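Local coordinates for ribosome inactivating type 1 protein (Iris hollandica, PDB 3MVG) that belongs to the type 1 ribosome-inactivating proteins, a plant protein family built on a mixed beta sheet packed with helices, at residues Phe6-Thr11 against Phe55-Arg60; Gln77-Phe82 against Leu136-Pro141. All coordinates share one frame; numbering follows the deposited sequence. Where two conformers were deposited one is given.

Contact 1: Phe6-Thr11 against Phe55-Arg60; sequences FRVTGT and FDWGNR
The side chains of Arg7 and Phe55 lie side by side where the two residues form a parallel bridge at the ends of strands 3-7 and 49-55, in the mixed sheet of the ribosome-inactivating fold. Their planes differ by 4°, and Arg7 CZ stands 3.6 Å from the Phe55 ring centroid, over the ring face: a stacked cation-pi pair. A bend at chi2 (-148°) turns the Arg7 chain, and CD adds a CH-pi contact to the same ring face. The backbone is closed by Phe55 N to Phe6 O (3.0 Å) and Val8 N to Phe55 O (3.1 Å).

Beyond the bridge both chains turn, type II over Val8-Thr11 and type I over Asp56-Asn59. Packing stays tight at Val8, whose CG2 lies over one face of the Trp57 ring, offset toward the rim, in a CH-pi contact, 3.5 Å from Trp57 CE3. Helix 126-138 backs this side, where Thr134 hydrogen-bonds Asp56 OD2.

The exposed side is looser. Arg7 NH1 makes a weak hydrogen bond to Asn59 OD1, the guanidinium and amide planes being 85° apart, and water bridges the two turns: one molecule accepts from Thr9 N and donates to Asp56 O (2.6 Å) and Asn59 OD1 (2.8 Å).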
loop_
_atom_site.group_PDB
_atom_site.type_symbol
_atom_site.label_atom_id
_atom_site.label_comp_id
_atom_site.label_asym_id
_atom_site.label_seq_id
_atom_site.Cartn_x
_atom_site.Cartn_y
_atom_site.Cartn_z
ATOM N N PHE A 6 -1.675 -15.575 12.325
ATOM C CA PHE A 6 -0.494 -14.958 11.722
ATOM C C PHE A 6 0.732 -15.368 12.530
ATOM O O PHE A 6 0.710 -15.332 13.764
ATOM C CB PHE A 6 -0.601 -13.431 11.682
ATOM C CG PHE A 6 0.626 -12.763 11.128
ATOM C CD1 PHE A 6 1.560 -12.182 11.981
ATOM C CD2 PHE A 6 0.876 -12.751 9.759
ATOM C CE1 PHE A 6 2.704 -11.584 11.475
ATOM C CE2 PHE A 6 2.032 -12.151 9.254
ATOM C CZ PHE A 6 2.935 -11.568 10.119
ATOM N N ARG A 7 1.794 -15.767 11.827
ATOM C CA ARG A 7 3.064 -16.138 12.460
ATOM C C ARG A 7 4.180 -15.254 11.956
ATOM O O ARG A 7 4.301 -15.040 10.747
ATOM C CB ARG A 7 3.422 -17.598 12.180
ATOM C CG ARG A 7 2.271 -18.538 12.400
ATOM C CD ARG A 7 2.748 -19.880 12.864
ATOM N NE ARG A 7 1.616 -20.787 13.031
ATOM C CZ ARG A 7 1.665 -21.927 13.705
ATOM N NH1 ARG A 7 2.802 -22.306 14.269
ATOM N NH2 ARG A 7 0.582 -22.685 13.808
ATOM N N VAL A 8 5.014 -14.754 12.862
ATOM C CA VAL A 8 6.107 -13.894 12.423
ATOM C C VAL A 8 7.181 -14.617 11.599
ATOM O O VAL A 8 7.752 -14.027 10.685
ATOM C CB VAL A 8 6.769 -13.089 13.573
ATOM C CG1 VAL A 8 5.781 -12.092 14.175
ATOM C CG2 VAL A 8 7.350 -13.988 14.648
ATOM N N THR A 9 7.417 -15.891 11.906
ATOM C CA THR A 9 8.435 -16.687 11.216
ATOM C C THR A 9 8.163 -16.756 9.716
ATOM O O THR A 9 7.079 -17.154 9.293
ATOM C CB THR A 9 8.525 -18.102 11.824
ATOM O OG1 THR A 9 9.017 -17.998 13.169
ATOM C CG2 THR A 9 9.451 -19.013 11.004
ATOM N N GLY A 10 9.141 -16.324 8.922
ATOM C CA GLY A 10 9.016 -16.370 7.472
ATOM C C GLY A 10 8.152 -15.283 6.862
ATOM O O GLY A 10 7.797 -15.375 5.691
ATOM N N THR A 11 7.810 -14.252 7.635
ATOM C CA THR A 11 6.932 -13.185 7.140
ATOM C C THR A 11 7.470 -12.516 5.883
ATOM O O THR A 11 8.636 -12.113 5.814
ATOM C CB THR A 11 6.676 -12.113 8.217
ATOM O OG1 THR A 11 5.892 -12.688 9.268
ATOM C CG2 THR A 11 5.904 -10.916 7.656
ATOM N N PHE A 55 1.653 -15.668 16.560
ATOM C CA PHE A 55 2.787 -16.502 16.992
ATOM C C PHE A 55 4.094 -15.728 16.914
ATOM O O PHE A 55 4.390 -15.101 15.894
ATOM C CB PHE A 55 2.895 -17.752 16.114
ATOM C CG PHE A 55 1.742 -18.716 16.253
ATOM C CD1 PHE A 55 0.530 -18.481 15.620
ATOM C CD2 PHE A 55 1.889 -19.895 16.987
ATOM C CE1 PHE A 55 -0.527 -19.381 15.734
ATOM C CE2 PHE A 55 0.834 -20.808 17.102
ATOM C CZ PHE A 55 -0.371 -20.551 16.478
ATOM N N ASP A 56 4.876 -15.773 17.992
ATOM C CA ASP A 56 6.175 -15.103 18.031
ATOM C C ASP A 56 7.272 -15.924 17.342
ATOM O O ASP A 56 6.965 -16.917 16.688
ATOM C CB ASP A 56 6.543 -14.704 19.469
ATOM C CG ASP A 56 6.936 -15.883 20.352
ATOM O OD1 ASP A 56 7.097 -17.023 19.850
ATOM O OD2 ASP A 56 7.080 -15.651 21.571
ATOM N N TRP A 57 8.530 -15.503 17.464
ATOM C CA TRP A 57 9.616 -16.191 16.752
ATOM C C TRP A 57 9.755 -17.658 17.153
ATOM O O TRP A 57 10.201 -18.473 16.348
ATOM C CB TRP A 57 10.967 -15.487 16.909
ATOM C CG TRP A 57 11.052 -14.102 16.320
ATOM C CD1 TRP A 57 11.281 -12.942 17.002
ATOM C CD2 TRP A 57 10.923 -13.729 14.937
ATOM N NE1 TRP A 57 11.309 -11.877 16.141
ATOM C CE2 TRP A 57 11.083 -12.326 14.868
ATOM C CE3 TRP A 57 10.698 -14.442 13.754
ATOM C CZ2 TRP A 57 11.008 -11.621 13.664
ATOM C CZ3 TRP A 57 10.619 -13.738 12.555
ATOM C CH2 TRP A 57 10.779 -12.342 12.523
ATOM N N GLY A 58 9.372 -17.989 18.382
ATOM C CA GLY A 58 9.410 -19.375 18.858
ATOM C C GLY A 58 8.084 -20.104 18.742
ATOM O O GLY A 58 7.888 -21.152 19.359
ATOM N N ASN A 59 7.169 -19.562 17.938
ATOM C CA ASN A 59 5.803 -20.079 17.830
ATOM C C ASN A 59 5.028 -20.182 19.133
ATOM O O ASN A 59 4.155 -21.037 19.281
ATOM C CB ASN A 59 5.748 -21.396 17.051
ATOM C CG ASN A 59 5.855 -21.184 15.570
ATOM O OD1 ASN A 59 5.436 -20.144 15.042
ATOM N ND2 ASN A 59 6.420 -22.158 14.878
ATOM N N ARG A 60 5.347 -19.300 20.077
ATOM C CA ARG A 60 4.525 -19.141 21.267
ATOM C C ARG A 60 3.373 -18.214 20.908
ATOM O O ARG A 60 3.609 -17.090 20.454
ATOM C CB ARG A 60 5.339 -18.558 22.416
ATOM C CG ARG A 60 6.458 -19.469 22.903
ATOM C CD ARG A 60 7.449 -18.706 23.764
ATOM N NE ARG A 60 8.219 -17.755 22.971
ATOM C CZ ARG A 60 9.436 -17.994 22.494
ATOM N NH1 ARG A 60 10.034 -19.153 22.735
ATOM N NH2 ARG A 60 10.057 -17.071 21.781
HETATM O O HOH W 1 6.467 -17.689 14.216
HETATM O O HOH W 2 11.757 -18.254 13.839
#

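Contact 2: Gln77-Phe82 against Leu136-Pro141; sequences QAQNRF and LHNWSP
Gln79 reaches from a type I' beta turn to His137 in the last turn of helix 126-138, and buries more surface here than any other residue. The turn, Ala78-Arg81, forms the two-residue loop of the beta hairpin of strands 72-78 and 81-84; Ala78 N to Arg81 O (2.9 Å) and Arg81 N to Ala78 O close it. From Gln79 CB, which points toward the helix end, CG lies anti to the carbonyl carbon (chi1 -62°). That places CG over one face of the His137 imidazole, offset toward the rim and 3.6 Å from His137 NE2, in a CH-pi contact. CD comes next, within van der Waals distance of both His137 CE1 and His137 O. At the tip, Gln79 NE2 gives a nearly straight hydrogen bond to His137 O (2.9 Å, 166° at the hydrogen). The acceptor lies in the amide plane of Gln79, whereas the donor stands above the carbonyl plane of His137. Gln79 thus grips one residue twice, by ring and by carbonyl, with amide and ring planes 16° apart.

The imidazole is itself oriented within the helix end: His137 ND1 donates to Asn138 OD1 (3.0 Å) in a nearly straight bond, and the acceptor lies in the ring plane. Next to Gln79 in the chain, the methyl of Ala78 abuts the helix backbone, with CB 3.3 Å from Leu136 O.

Arg81 meets Pro141 more loosely, NH1 lying 4.1 Å from CG, while its NE bonds Asn98 O and its NH1 a glycerol. The Ala78-Gln79 side of the hairpin turn therefore rests on the C-terminal end of helix 126-138: Ala78 and His137 both touch Ile62 of strand 61-67, Leu136 packs against helix 146-164, and Arg81 and Pro141 both border His100 of strand 100-101.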
loop_
_atom_site.group_PDB
_atom_site.type_symbol
_atom_site.label_atom_id
_atom_site.label_comp_id
_atom_site.label_asym_id
_atom_site.label_seq_id
_atom_site.Cartn_x
_atom_site.Cartn_y
_atom_site.Cartn_z
ATOM N N GLN A 77 -5.881 -13.873 25.063
ATOM C CA GLN A 77 -5.525 -15.085 25.798
ATOM C C GLN A 77 -4.030 -15.341 25.727
ATOM O O GLN A 77 -3.416 -15.199 24.661
ATOM C CB GLN A 77 -6.263 -16.289 25.230
ATOM C CG GLN A 77 -6.107 -17.555 26.080
ATOM C CD GLN A 77 -6.689 -18.782 25.427
ATOM O OE1 GLN A 77 -7.372 -19.575 26.079
ATOM N NE2 GLN A 77 -6.422 -18.955 24.141
ATOM N N ALA A 78 -3.453 -15.717 26.866
ATOM C CA ALA A 78 -2.054 -16.126 26.945
ATOM C C ALA A 78 -1.957 -17.275 27.924
ATOM O O ALA A 78 -2.448 -17.174 29.044
ATOM C CB ALA A 78 -1.189 -14.975 27.412
ATOM N N GLN A 79 -1.326 -18.365 27.493
ATOM C CA GLN A 79 -1.111 -19.553 28.335
ATOM C C GLN A 79 -2.381 -19.969 29.081
ATOM O O GLN A 79 -2.391 -20.097 30.310
ATOM C CB GLN A 79 0.056 -19.335 29.303
ATOM C CG GLN A 79 1.392 -19.110 28.609
ATOM C CD GLN A 79 2.568 -19.235 29.554
ATOM O OE1 GLN A 79 2.743 -20.266 30.210
ATOM N NE2 GLN A 79 3.387 -18.203 29.624
ATOM N N ASN A 80 -3.455 -20.148 28.321
ATOM C CA ASN A 80 -4.725 -20.671 28.837
ATOM C C ASN A 80 -5.421 -19.814 29.911
ATOM O O ASN A 80 -6.156 -20.334 30.759
ATOM C CB ASN A 80 -4.557 -22.121 29.322
ATOM C CG ASN A 80 -5.838 -22.923 29.219
ATOM O OD1 ASN A 80 -6.653 -22.708 28.321
ATOM N ND2 ASN A 80 -6.025 -23.852 30.146
ATOM N N ARG A 81 -5.183 -18.506 29.872
ATOM C CA ARG A 81 -5.966 -17.551 30.651
ATOM C C ARG A 81 -6.296 -16.342 29.787
ATOM O O ARG A 81 -5.444 -15.870 29.020
ATOM C CB ARG A 81 -5.233 -17.109 31.924
ATOM C CG ARG A 81 -6.164 -16.379 32.888
ATOM C CD ARG A 81 -5.475 -15.933 34.156
ATOM N NE ARG A 81 -6.481 -15.517 35.131
ATOM C CZ ARG A 81 -6.229 -14.870 36.265
ATOM N NH1 ARG A 81 -4.989 -14.527 36.602
ATOM N NH2 ARG A 81 -7.243 -14.550 37.058
ATOM N N PHE A 82 -7.530 -15.859 29.903
ATOM C CA PHE A 82 -7.927 -14.620 29.242
ATOM C C PHE A 82 -7.690 -13.407 30.136
ATOM O O PHE A 82 -7.786 -13.479 31.378
ATOM C CB PHE A 82 -9.388 -14.677 28.782
ATOM C CG PHE A 82 -9.596 -15.442 27.503
ATOM C CD1 PHE A 82 -9.785 -16.824 27.525
ATOM C CD2 PHE A 82 -9.636 -14.779 26.273
ATOM C CE1 PHE A 82 -9.992 -17.538 26.342
ATOM C CE2 PHE A 82 -9.846 -15.494 25.088
ATOM C CZ PHE A 82 -10.026 -16.867 25.124
ATOM N N LEU A 136 3.256 -10.443 25.981
ATOM C CA LEU A 136 1.949 -10.849 26.451
ATOM C C LEU A 136 1.921 -12.333 26.784
ATOM O O LEU A 136 1.270 -12.744 27.746
ATOM C CB LEU A 136 0.867 -10.509 25.429
ATOM C CG LEU A 136 0.625 -9.011 25.188
ATOM C CD1 LEU A 136 -0.629 -8.827 24.354
ATOM C CD2 LEU A 136 0.506 -8.215 26.498
ATOM N N HIS A 137 2.648 -13.147 26.017
ATOM C CA HIS A 137 2.698 -14.582 26.299
ATOM C C HIS A 137 3.205 -14.855 27.713
ATOM O O HIS A 137 2.667 -15.715 28.413
ATOM C CB HIS A 137 3.574 -15.316 25.285
ATOM C CG HIS A 137 3.545 -16.802 25.448
ATOM N ND1 HIS A 137 4.446 -17.480 26.239
ATOM C CD2 HIS A 137 2.697 -17.735 24.955
ATOM C CE1 HIS A 137 4.169 -18.772 26.205
ATOM N NE2 HIS A 137 3.113 -18.953 25.433
ATOM N N ASN A 138 4.222 -14.106 28.122
ATOM C CA ASN A 138 4.921 -14.352 29.379
ATOM C C ASN A 138 4.401 -13.581 30.584
ATOM O O ASN A 138 4.670 -13.973 31.718
ATOM C CB ASN A 138 6.414 -14.091 29.193
ATOM C CG ASN A 138 7.043 -15.026 28.179
ATOM O OD1 ASN A 138 6.548 -16.131 27.940
ATOM N ND2 ASN A 138 8.137 -14.584 27.572
ATOM N N TRP A 139 3.668 -12.494 30.359
ATOM C CA TRP A 139 3.219 -11.642 31.467
ATOM C C TRP A 139 2.107 -12.278 32.284
ATOM O O TRP A 139 1.200 -12.912 31.747
ATOM C CB TRP A 139 2.762 -10.277 30.943
ATOM C CG TRP A 139 2.359 -9.275 32.019
ATOM C CD1 TRP A 139 3.172 -8.371 32.638
ATOM C CD2 TRP A 139 1.050 -9.088 32.574
ATOM N NE1 TRP A 139 2.449 -7.623 33.542
ATOM C CE2 TRP A 139 1.145 -8.040 33.518
ATOM C CE3 TRP A 139 -0.202 -9.679 32.342
ATOM C CZ2 TRP A 139 0.039 -7.582 34.235
ATOM C CZ3 TRP A 139 -1.301 -9.218 33.047
ATOM C CH2 TRP A 139 -1.171 -8.185 33.990
ATOM N N SER A 140 2.191 -12.105 33.598
ATOM C CA SER A 140 1.073 -12.443 34.463
ATOM C C SER A 140 1.002 -11.474 35.633
ATOM O O SER A 140 2.026 -10.975 36.099
ATOM C CB SER A 140 1.166 -13.889 34.956
ATOM O OG SER A 140 2.342 -14.079 35.705
ATOM N N PRO A 141 -0.220 -11.193 36.104
ATOM C CA PRO A 141 -0.331 -10.378 37.305
ATOM C C PRO A 141 0.280 -11.149 38.485
ATOM O O PRO A 141 0.289 -12.378 38.466
ATOM C CB PRO A 141 -1.844 -10.202 37.470
ATOM C CG PRO A 141 -2.449 -11.351 36.784
ATOM C CD PRO A 141 -1.525 -11.712 35.658
#

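In the fold
From the N terminus, strand 3-7 leads through helix 13-27 to strand 49-55, and contact 1 closes this first loop, with 43 residues between its segments. The chain then runs through strand 61-67 into strand 72-78, where contact 2 opens; 53 residues later helix 126-138 closes it. The loops follow in series and neither nest nor cross. Contact 1 joins the edge strand 3-7 to its neighbour 49-55, and contact 2 ties the hairpin of strands 72-78 and 81-84 to a helix end. Their centres lie about 17 Å apart, yet they touch: Arg60 CB packs 3.8 Å from His137 CD2, and helix 126-138 also meets Asp56 and Trp57.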